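Local structure of thiamine pyrophosphokinase (Candida albicans, 2G9Z) at residues D121-F127 and S143-S149; H161-L165 and L186-W190. The protein catalyses the transfer of pyrophosphate from ATP to thiamine, yielding the cofactor thiamine pyrophosphate. All blocks are in the same frame, centred on the assembly; numbering follows the deposited sequence.

Contact 1: D121-F127 and S143-S149; sequences DYIVGDF and SKIIRQS. With MG (magnesium ion), chain D; MG (magnesium ion), chain C; VNP (3-[(4-amino-2-methylpyrimidin-5-yl)methyl]-5-(2-{[hydroxy(phosphonoamino)phosphoryl]oxy}ethyl)-4-methyl-1,3-thiazol-3-I um), chain H.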
ATOM      1  N   ASP A 121     -16.861  -9.194 -19.786  1.00 22.72           N
ATOM      2  CA  ASP A 121     -16.828  -8.716 -21.161  1.00 22.95           C
ATOM      3  C   ASP A 121     -15.452  -8.933 -21.779  1.00 23.00           C
ATOM      4  O   ASP A 121     -15.341  -9.370 -22.925  1.00 23.88           O
ATOM      5  CB  ASP A 121     -17.191  -7.235 -21.200  1.00 23.84           C
ATOM      6  CG  ASP A 121     -18.639  -6.988 -20.840  1.00 27.45           C
ATOM      7  OD1 ASP A 121     -19.488  -7.034 -21.753  1.00 28.43           O
ATOM      8  OD2 ASP A 121     -18.929  -6.769 -19.643  1.00 24.86           O
ATOM      9  N   TYR A 122     -14.406  -8.631 -21.014  1.00 20.92           N
ATOM     10  CA  TYR A 122     -13.034  -8.783 -21.490  1.00 19.91           C
ATOM     11  C   TYR A 122     -12.137  -9.423 -20.435  1.00 20.35           C
ATOM     12  O   TYR A 122     -12.332  -9.226 -19.236  1.00 21.36           O
ATOM     13  CB  TYR A 122     -12.424  -7.416 -21.833  1.00 21.32           C
ATOM     14  CG  TYR A 122     -13.115  -6.615 -22.912  1.00 22.24           C
ATOM     15  CD1 TYR A 122     -12.721  -6.717 -24.250  1.00 22.54           C
ATOM     16  CD2 TYR A 122     -14.130  -5.716 -22.593  1.00 22.00           C
ATOM     17  CE1 TYR A 122     -13.317  -5.934 -25.239  1.00 19.37           C
ATOM     18  CE2 TYR A 122     -14.738  -4.931 -23.573  1.00 21.42           C
ATOM     19  CZ  TYR A 122     -14.324  -5.046 -24.891  1.00 22.95           C
ATOM     20  OH  TYR A 122     -14.917  -4.263 -25.851  1.00 22.41           O
ATOM     21  N   ILE A 123     -11.155 -10.185 -20.897  1.00 19.75           N
ATOM     22  CA  ILE A 123     -10.160 -10.805 -20.028  1.00 21.47           C
ATOM     23  C   ILE A 123      -8.857 -10.443 -20.726  1.00 21.85           C
ATOM     24  O   ILE A 123      -8.625 -10.879 -21.854  1.00 20.95           O
ATOM     25  CB  ILE A 123     -10.294 -12.335 -19.974  1.00 21.95           C
ATOM     26  CG1 ILE A 123     -11.603 -12.724 -19.282  1.00 23.15           C
ATOM     27  CG2 ILE A 123      -9.101 -12.924 -19.230  1.00 24.20           C
ATOM     28  CD1 ILE A 123     -11.830 -14.224 -19.203  1.00 23.69           C
ATOM     29  N   VAL A 124      -8.022  -9.630 -20.082  1.00 20.40           N
ATOM     30  CA  VAL A 124      -6.775  -9.206 -20.708  1.00 20.98           C
ATOM     31  C   VAL A 124      -5.515  -9.323 -19.852  1.00 20.29           C
ATOM     32  O   VAL A 124      -5.588  -9.417 -18.628  1.00 17.62           O
ATOM     33  CB  VAL A 124      -6.902  -7.742 -21.248  1.00 22.96           C
ATOM     34  CG1 VAL A 124      -8.326  -7.226 -21.050  1.00 20.87           C
ATOM     35  CG2 VAL A 124      -5.893  -6.824 -20.592  1.00 21.35           C
ATOM     36  N   GLY A 125      -4.364  -9.319 -20.520  1.00 20.19           N
ATOM     37  CA  GLY A 125      -3.089  -9.411 -19.824  1.00 20.44           C
ATOM     38  C   GLY A 125      -2.141 -10.365 -20.520  1.00 20.74           C
ATOM     39  O   GLY A 125      -2.419 -10.816 -21.634  1.00 20.48           O
ATOM     40  N   ASP A 126      -1.014 -10.674 -19.884  1.00 19.49           N
ATOM     41  CA  ASP A 126      -0.060 -11.598 -20.490  1.00 20.66           C
ATOM     42  C   ASP A 126      -0.418 -13.053 -20.202  1.00 21.02           C
ATOM     43  O   ASP A 126       0.216 -13.972 -20.713  1.00 19.88           O
ATOM     44  CB  ASP A 126       1.361 -11.299 -20.013  1.00 19.67           C
ATOM     45  CG  ASP A 126       1.462 -11.212 -18.513  1.00 19.87           C
ATOM     46  OD1 ASP A 126       0.453 -11.485 -17.836  1.00 16.46           O
ATOM     47  OD2 ASP A 126       2.550 -10.868 -18.022  1.00 17.97           O
ATOM     48  N   PHE A 127      -1.447 -13.243 -19.380  1.00 22.47           N
ATOM     49  CA  PHE A 127      -1.954 -14.561 -19.017  1.00 23.25           C
ATOM     50  C   PHE A 127      -0.993 -15.540 -18.358  1.00 24.09           C
ATOM     51  O   PHE A 127      -0.992 -16.729 -18.686  1.00 24.02           O
ATOM     52  CB  PHE A 127      -2.585 -15.229 -20.246  1.00 25.28           C
ATOM     53  CG  PHE A 127      -3.731 -14.457 -20.831  1.00 26.27           C
ATOM     54  CD1 PHE A 127      -4.564 -13.696 -20.018  1.00 28.71           C
ATOM     55  CD2 PHE A 127      -3.993 -14.505 -22.193  1.00 30.39           C
ATOM     56  CE1 PHE A 127      -5.644 -12.993 -20.555  1.00 30.24           C
ATOM     57  CE2 PHE A 127      -5.068 -13.808 -22.737  1.00 31.31           C
ATOM     58  CZ  PHE A 127      -5.894 -13.050 -21.914  1.00 29.62           C
ATOM     59  N   SER A 143     -16.441 -14.428 -23.310  1.00 25.82           N
ATOM     60  CA  SER A 143     -15.532 -13.382 -22.855  1.00 25.11           C
ATOM     61  C   SER A 143     -14.564 -13.034 -23.978  1.00 24.52           C
ATOM     62  O   SER A 143     -14.032 -13.926 -24.635  1.00 24.96           O
ATOM     63  CB  SER A 143     -14.739 -13.857 -21.633  1.00 24.91           C
ATOM     64  OG  SER A 143     -15.585 -14.053 -20.511  1.00 26.72           O
ATOM     65  N   LYS A 144     -14.349 -11.742 -24.205  1.00 24.21           N
ATOM     66  CA  LYS A 144     -13.423 -11.291 -25.235  1.00 23.53           C
ATOM     67  C   LYS A 144     -12.013 -11.376 -24.668  1.00 23.40           C
ATOM     68  O   LYS A 144     -11.675 -10.667 -23.714  1.00 21.99           O
ATOM     69  CB  LYS A 144     -13.730  -9.848 -25.642  1.00 24.20           C
ATOM     70  CG  LYS A 144     -15.141  -9.650 -26.177  1.00 26.81           C
ATOM     71  CD  LYS A 144     -15.390  -8.203 -26.561  1.00 28.71           C
ATOM     72  CE  LYS A 144     -16.799  -8.012 -27.094  1.00 31.60           C
ATOM     73  NZ  LYS A 144     -17.036  -6.608 -27.522  1.00 34.99           N
ATOM     74  N   ILE A 145     -11.198 -12.240 -25.263  1.00 20.95           N
ATOM     75  CA  ILE A 145      -9.828 -12.455 -24.822  1.00 22.62           C
ATOM     76  C   ILE A 145      -8.807 -11.572 -25.524  1.00 23.52           C
ATOM     77  O   ILE A 145      -8.699 -11.582 -26.749  1.00 22.29           O
ATOM     78  CB  ILE A 145      -9.404 -13.915 -25.053  1.00 23.24           C
ATOM     79  CG1 ILE A 145     -10.423 -14.862 -24.415  1.00 26.33           C
ATOM     80  CG2 ILE A 145      -7.998 -14.142 -24.503  1.00 25.41           C
ATOM     81  CD1 ILE A 145     -10.660 -14.621 -22.940  1.00 25.27           C
ATOM     82  N   ILE A 146      -8.042 -10.818 -24.743  1.00 21.60           N
ATOM     83  CA  ILE A 146      -7.018  -9.957 -25.313  1.00 22.23           C
ATOM     84  C   ILE A 146      -5.678 -10.250 -24.654  1.00 23.25           C
ATOM     85  O   ILE A 146      -5.365  -9.705 -23.598  1.00 23.54           O
ATOM     86  CB  ILE A 146      -7.358  -8.465 -25.121  1.00 21.69           C
ATOM     87  CG1 ILE A 146      -8.736  -8.163 -25.715  1.00 21.26           C
ATOM     88  CG2 ILE A 146      -6.301  -7.603 -25.793  1.00 20.39           C
ATOM     89  CD1 ILE A 146      -9.167  -6.713 -25.554  1.00 22.02           C
ATOM     90  N   ARG A 147      -4.893 -11.124 -25.274  1.00 24.02           N
ATOM     91  CA  ARG A 147      -3.585 -11.471 -24.742  1.00 23.86           C
ATOM     92  C   ARG A 147      -2.542 -10.443 -25.159  1.00 23.58           C
ATOM     93  O   ARG A 147      -2.462 -10.056 -26.326  1.00 23.16           O
ATOM     94  CB  ARG A 147      -3.164 -12.865 -25.220  1.00 28.82           C
ATOM     95  CG  ARG A 147      -1.851 -13.347 -24.610  1.00 31.33           C
ATOM     96  CD  ARG A 147      -1.741 -14.870 -24.642  1.00 36.47           C
ATOM     97  NE  ARG A 147      -0.580 -15.345 -23.890  1.00 38.25           N
ATOM     98  CZ  ARG A 147      -0.459 -16.573 -23.392  1.00 40.74           C
ATOM     99  NH1 ARG A 147      -1.431 -17.462 -23.562  1.00 43.99           N
ATOM    100  NH2 ARG A 147       0.631 -16.910 -22.716  1.00 42.26           N
ATOM    101  N   GLN A 148      -1.752  -9.990 -24.193  1.00 21.59           N
ATOM    102  CA  GLN A 148      -0.705  -9.006 -24.446  1.00 21.56           C
ATOM    103  C   GLN A 148       0.546  -9.454 -23.704  1.00 21.83           C
ATOM    104  O   GLN A 148       0.590  -9.424 -22.473  1.00 21.76           O
ATOM    105  CB  GLN A 148      -1.149  -7.632 -23.947  1.00 21.21           C
ATOM    106  CG  GLN A 148      -2.389  -7.090 -24.632  1.00 19.79           C
ATOM    107  CD  GLN A 148      -2.110  -6.595 -26.044  1.00 23.63           C
ATOM    108  OE1 GLN A 148      -2.067  -7.375 -27.002  1.00 25.42           O
ATOM    109  NE2 GLN A 148      -1.900  -5.294 -26.175  1.00 20.67           N
ATOM    110  N   SER A 149       1.561  -9.868 -24.455  1.00 21.00           N
ATOM    111  CA  SER A 149       2.795 -10.357 -23.861  1.00 21.28           C
ATOM    112  C   SER A 149       3.821  -9.288 -23.498  1.00 21.31           C
ATOM    113  O   SER A 149       4.872  -9.613 -22.956  1.00 22.55           O
ATOM    114  CB  SER A 149       3.450 -11.372 -24.798  1.00 22.15           C
ATOM    115  OG  SER A 149       3.925 -10.735 -25.971  1.00 21.55           O
TER
HETATM  116 MG    MG D 704       3.128 -11.139 -15.882  1.00 25.46          MG
HETATM  117 MG    MG C 702      -0.295 -11.540 -15.711  1.00 24.73          MG
HETATM  118  O2G VNP H 602       4.063 -10.622 -14.095  1.00 25.36           O
HETATM  119  PG  VNP H 602       3.303 -10.117 -12.772  1.00 23.09           P
HETATM  120  O3G VNP H 602       4.269  -9.811 -11.692  1.00 25.09           O
HETATM  121  O1G VNP H 602       2.299 -11.305 -12.357  1.00 27.22           O
HETATM  122  N3B VNP H 602       2.394  -8.829 -13.165  1.00 19.43           N
HETATM  123  PB  VNP H 602       1.852  -8.848 -14.694  1.00 19.62           P
HETATM  124  O2B VNP H 602       0.916  -7.718 -14.881  1.00 17.72           O
HETATM  125  O1B VNP H 602       1.345 -10.208 -14.983  1.00 18.11           O
HETATM  126  O1  VNP H 602       3.172  -8.604 -15.586  1.00 18.43           O
HETATM  127  C7  VNP H 602       3.988  -7.429 -15.511  1.00 19.81           C
HETATM  128  C12 VNP H 602       4.626  -7.262 -16.892  1.00 17.42           C
HETATM  129  C11 VNP H 602       5.638  -6.124 -17.053  1.00 18.58           C
HETATM  130  C10 VNP H 602       7.053  -6.390 -16.534  1.00 17.89           C
HETATM  131  CM4 VNP H 602       7.683  -7.785 -16.520  1.00 16.56           C
HETATM  132  S1  VNP H 602       5.281  -4.536 -16.229  1.00 17.68           S
HETATM  133  C9  VNP H 602       6.977  -4.177 -15.997  1.00 16.92           C
HETATM  134  N5  VNP H 602       7.686  -5.305 -16.076  1.00 16.80           N
HETATM  135  C7A VNP H 602       9.074  -5.400 -15.596  1.00 13.96           C
HETATM  136  C5A VNP H 602       9.835  -4.072 -15.653  1.00 14.08           C
HETATM  137  C6A VNP H 602      10.246  -3.546 -14.435  1.00 13.05           C
HETATM  138  N1A VNP H 602      11.007  -2.466 -14.385  1.00 12.94           N
HETATM  139  C2A VNP H 602      11.399  -1.847 -15.505  1.00 13.93           C
HETATM  140  CM2 VNP H 602      12.307  -0.618 -15.413  1.00 15.77           C
HETATM  141  N3A VNP H 602      11.018  -2.312 -16.703  1.00 13.73           N
HETATM  142  C4A VNP H 602      10.247  -3.405 -16.803  1.00 14.69           C
HETATM  143  N4A VNP H 602       9.879  -3.827 -18.009  1.00 17.85           N
HETATM  144  O   HOH W   1     -18.603  -6.408 -24.560  1.00 46.58           O
HETATM  145  O   HOH W   2       1.551 -13.427 -22.885  1.00 37.85           O
HETATM  146  O   HOH W   3      -0.490 -11.687 -13.359  1.00 21.17           O

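Contact 2: H161-L165 and L186-W190; sequences HCIQL and LAKLW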
ATOM      1  N   HIS A 161      -6.340   0.281 -20.732  1.00 19.93           N
ATOM      2  CA  HIS A 161      -6.285   0.616 -22.151  1.00 22.12           C
ATOM      3  C   HIS A 161      -7.435  -0.056 -22.888  1.00 22.38           C
ATOM      4  O   HIS A 161      -8.055   0.538 -23.773  1.00 23.40           O
ATOM      5  CB  HIS A 161      -4.949   0.170 -22.742  1.00 24.53           C
ATOM      6  CG  HIS A 161      -3.842   1.152 -22.527  1.00 26.36           C
ATOM      7  ND1 HIS A 161      -2.512   0.795 -22.563  1.00 28.52           N
ATOM      8  CD2 HIS A 161      -3.869   2.485 -22.285  1.00 28.64           C
ATOM      9  CE1 HIS A 161      -1.766   1.864 -22.351  1.00 29.36           C
ATOM     10  NE2 HIS A 161      -2.565   2.903 -22.180  1.00 29.32           N
ATOM     11  N   CYS A 162      -7.711  -1.303 -22.524  1.00 20.67           N
ATOM     12  CA  CYS A 162      -8.803  -2.040 -23.138  1.00 21.67           C
ATOM     13  C   CYS A 162     -10.120  -1.324 -22.839  1.00 21.21           C
ATOM     14  O   CYS A 162     -10.990  -1.215 -23.704  1.00 22.30           O
ATOM     15  CB  CYS A 162      -8.851  -3.468 -22.591  1.00 21.99           C
ATOM     16  SG  CYS A 162     -10.363  -4.365 -22.987  1.00 26.60           S
ATOM     17  N   ILE A 163     -10.258  -0.840 -21.609  1.00 19.59           N
ATOM     18  CA  ILE A 163     -11.467  -0.133 -21.194  1.00 18.31           C
ATOM     19  C   ILE A 163     -11.624   1.169 -21.973  1.00 20.43           C
ATOM     20  O   ILE A 163     -12.711   1.493 -22.458  1.00 20.23           O
ATOM     21  CB  ILE A 163     -11.429   0.180 -19.676  1.00 17.14           C
ATOM     22  CG1 ILE A 163     -11.641  -1.113 -18.884  1.00 15.45           C
ATOM     23  CG2 ILE A 163     -12.490   1.230 -19.320  1.00 17.43           C
ATOM     24  CD1 ILE A 163     -11.332  -1.007 -17.404  1.00 14.88           C
ATOM     25  N   GLN A 164     -10.533   1.917 -22.083  1.00 20.61           N
ATOM     26  CA  GLN A 164     -10.556   3.177 -22.807  1.00 22.13           C
ATOM     27  C   GLN A 164     -10.845   2.941 -24.282  1.00 23.20           C
ATOM     28  O   GLN A 164     -11.634   3.667 -24.893  1.00 21.71           O
ATOM     29  CB  GLN A 164      -9.221   3.902 -22.640  1.00 22.57           C
ATOM     30  CG  GLN A 164      -9.033   4.500 -21.256  1.00 24.79           C
ATOM     31  CD  GLN A 164      -7.735   5.258 -21.125  1.00 25.94           C
ATOM     32  OE1 GLN A 164      -6.655   4.668 -21.123  1.00 28.33           O
ATOM     33  NE2 GLN A 164      -7.832   6.579 -21.026  1.00 26.16           N
ATOM     34  N   LEU A 165     -10.213   1.917 -24.848  1.00 22.20           N
ATOM     35  CA  LEU A 165     -10.415   1.586 -26.250  1.00 23.41           C
ATOM     36  C   LEU A 165     -11.834   1.091 -26.503  1.00 24.38           C
ATOM     37  O   LEU A 165     -12.418   1.380 -27.547  1.00 25.48           O
ATOM     38  CB  LEU A 165      -9.392   0.537 -26.698  1.00 22.70           C
ATOM     39  CG  LEU A 165      -7.974   1.096 -26.852  1.00 22.16           C
ATOM     40  CD1 LEU A 165      -6.991  -0.025 -27.136  1.00 21.01           C
ATOM     41  CD2 LEU A 165      -7.958   2.119 -27.987  1.00 22.92           C
ATOM     42  N   LEU A 186      -2.708  -3.042 -27.654  1.00 24.86           N
ATOM     43  CA  LEU A 186      -3.590  -2.126 -26.936  1.00 25.83           C
ATOM     44  C   LEU A 186      -2.900  -0.785 -26.716  1.00 25.23           C
ATOM     45  O   LEU A 186      -3.488   0.276 -26.951  1.00 23.76           O
ATOM     46  CB  LEU A 186      -3.999  -2.710 -25.578  1.00 23.85           C
ATOM     47  CG  LEU A 186      -4.870  -3.968 -25.570  1.00 23.06           C
ATOM     48  CD1 LEU A 186      -5.118  -4.395 -24.122  1.00 22.76           C
ATOM     49  CD2 LEU A 186      -6.191  -3.697 -26.289  1.00 24.75           C
ATOM     50  N   ALA A 187      -1.652  -0.841 -26.263  1.00 25.20           N
ATOM     51  CA  ALA A 187      -0.872   0.363 -26.002  1.00 27.05           C
ATOM     52  C   ALA A 187      -0.666   1.137 -27.298  1.00 28.41           C
ATOM     53  O   ALA A 187      -0.842   2.356 -27.338  1.00 29.31           O
ATOM     54  CB  ALA A 187       0.474  -0.007 -25.395  1.00 26.53           C
ATOM     55  N   LYS A 188      -0.291   0.424 -28.353  1.00 28.97           N
ATOM     56  CA  LYS A 188      -0.076   1.054 -29.649  1.00 31.77           C
ATOM     57  C   LYS A 188      -1.373   1.685 -30.128  1.00 32.48           C
ATOM     58  O   LYS A 188      -1.419   2.877 -30.410  1.00 33.82           O
ATOM     59  CB  LYS A 188       0.406   0.027 -30.678  1.00 31.41           C
ATOM     60  CG  LYS A 188       1.801  -0.515 -30.412  1.00 32.51           C
ATOM     61  CD  LYS A 188       2.198  -1.554 -31.451  1.00 34.67           C
ATOM     62  CE  LYS A 188       3.610  -2.062 -31.205  1.00 36.36           C
ATOM     63  NZ  LYS A 188       4.035  -3.046 -32.235  1.00 39.76           N
ATOM     64  N   LEU A 189      -2.429   0.880 -30.197  1.00 34.08           N
ATOM     65  CA  LEU A 189      -3.730   1.352 -30.656  1.00 35.10           C
ATOM     66  C   LEU A 189      -4.174   2.621 -29.933  1.00 35.57           C
ATOM     67  O   LEU A 189      -4.584   3.588 -30.575  1.00 37.99           O
ATOM     68  CB  LEU A 189      -4.789   0.261 -30.470  1.00 35.10           C
ATOM     69  CG  LEU A 189      -5.973   0.245 -31.442  1.00 36.27           C
ATOM     70  CD1 LEU A 189      -6.991  -0.788 -30.984  1.00 36.35           C
ATOM     71  CD2 LEU A 189      -6.619   1.607 -31.516  1.00 37.03           C
ATOM     72  N   TRP A 190      -4.102   2.625 -28.605  1.00 35.94           N
ATOM     73  CA  TRP A 190      -4.519   3.800 -27.848  1.00 35.77           C
ATOM     74  C   TRP A 190      -3.687   5.001 -28.278  1.00 37.42           C
ATOM     75  O   TRP A 190      -4.204   6.109 -28.410  0.87 38.09           O
ATOM     76  CB  TRP A 190      -4.355   3.560 -26.345  0.83 34.15           C
ATOM     77  CG  TRP A 190      -4.877   4.682 -25.484  0.95 31.60           C
ATOM     78  CD1 TRP A 190      -4.187   5.362 -24.521  0.70 31.92           C
ATOM     79  CD2 TRP A 190      -6.204   5.234 -25.491  0.98 30.98           C
ATOM     80  NE1 TRP A 190      -5.000   6.300 -23.926  0.90 31.95           N
ATOM     81  CE2 TRP A 190      -6.242   6.243 -24.500  1.00 30.31           C
ATOM     82  CE3 TRP A 190      -7.365   4.972 -26.234  0.91 30.54           C
ATOM     83  CZ2 TRP A 190      -7.397   6.994 -24.233  0.99 30.44           C
ATOM     84  CZ3 TRP A 190      -8.516   5.718 -25.967  1.00 28.62           C
ATOM     85  CH2 TRP A 190      -8.520   6.717 -24.975  0.94 28.95           C
TER

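Contact 1: D121-F127 and S143-S149
Asp121 opens the ladder between two parallel strands, its carbonyl O accepting the N-H of Lys144 at 2.9 Å. Strands 122-125 and 144-147 are the two ends of a beta-alpha-beta unit whose helix is 132-139, and 144-147 is the outermost strand, within this chain, of the large mixed sheet. Tyr122 lies alongside Lys144, both pointing the same way: the extended lysine chain lays CD 3.3 Å from CE1 of the tyrosine ring. Beyond, Tyr122 OH bonds to His166 and Trp176, and Lys144 NZ forms a salt bridge with Glu174. Ile123 sits on the opposite face of the sheet, beside Ile145, and grips the neighbouring strand twice through its backbone, N to Lys144 O and O to Ile146 N, the latter bond almost straight at 174°. Val124 returns to the Tyr122 face and packs CB against CB of Ile146 at 4.0 Å. At Gly125 the ladder ends with a longer bond from its N to Ile146 O and a short one from Gln148 N to its O. Asp126 then splits its carboxylate between two magnesium ions, OD1 on one and OD2 on the other at 2.2 Å; both ions also bind O1B of the thiamine analogue VNP, in its imidodiphosphate tail. Phe127 points its side chain toward the edge strand, with Gly125 O over one face of the ring, CE2 3.4 Å from Ile145 CG2, and Arg147 passing its CD2-CE2 side. One water closes this end, donating to Asp126 O at 2.6 Å and accepting from Arg147 NE at 3.0 Å.

Contact 2: H161-L165 and L186-W190
Trp190 reaches from helix 185-195 to helix 155-170 and meets three side chains of 161-165: His161, Gln164 and Leu165. Its CB lies over one face of the His161 imidazole. With CG anti to the backbone N (chi1 -175°), the indole swings across to the other helix. CG and CD1 then pass His161 CD2, CD1 at 3.7 Å, the two rings obliquely inclined. NE1 runs on past Gln164 and hydrogen-bonds to Tyr234 OH. Across the indole, CE3 takes Leu165 CD2 at its edge, 3.4 Å away. The far end, CZ3 and CH2, rests on Gln164 CB, 3.7 Å from Trp190 CH2; Gln164 CB makes a CH-pi contact, 3.8 Å from the centroid of the six-membered ring of Trp190. The Gln164 amide, inclined 42° to the indole, sets OE1 over one face near NE1 and CE2, and Gln164 NE2 is 3.3 Å from Trp190 CZ2. Leu165 also meets Leu189 through CD2, and its CD1 approaches Leu186 CD2 at 3.9 Å. Leu186 CD1 rests on Cys162 CB. The local axes cross at 40°, 9.6 Å apart at closest. Without hydrogen bonds between these segments, cohesion comes from dispersion and the indole pi surface, while indole NE1 is tied to Tyr234.

Overall arrangement
Contact 1 and contact 2 lie about 12 Å apart, centre to centre, within the catalytic domain, and they touch directly. Cys162 and Leu186 of the helix pair rest on the sheet face that carries Tyr122 and Ile146: Cys162 SG is 3.6 Å from Tyr122 CG, and Leu186 CD1 is 3.8 Å from Ile146 CG2. Helix 155-170 follows strand 144-147 and starts at Asp155, which joins Asp126, Asp91 and Asp128 around one magnesium ion. Contact 1 thus reaches the active site; contact 2 lies farther off, its Leu186 side chain about 9 Å from magnesium and that of Ala187 about 11 Å from the ligand. Ser312, Ser314 and Arg316 of the second subunit hydrogen-bond the ligand, alongside this chain's Arg216, Gln151 and Asp155.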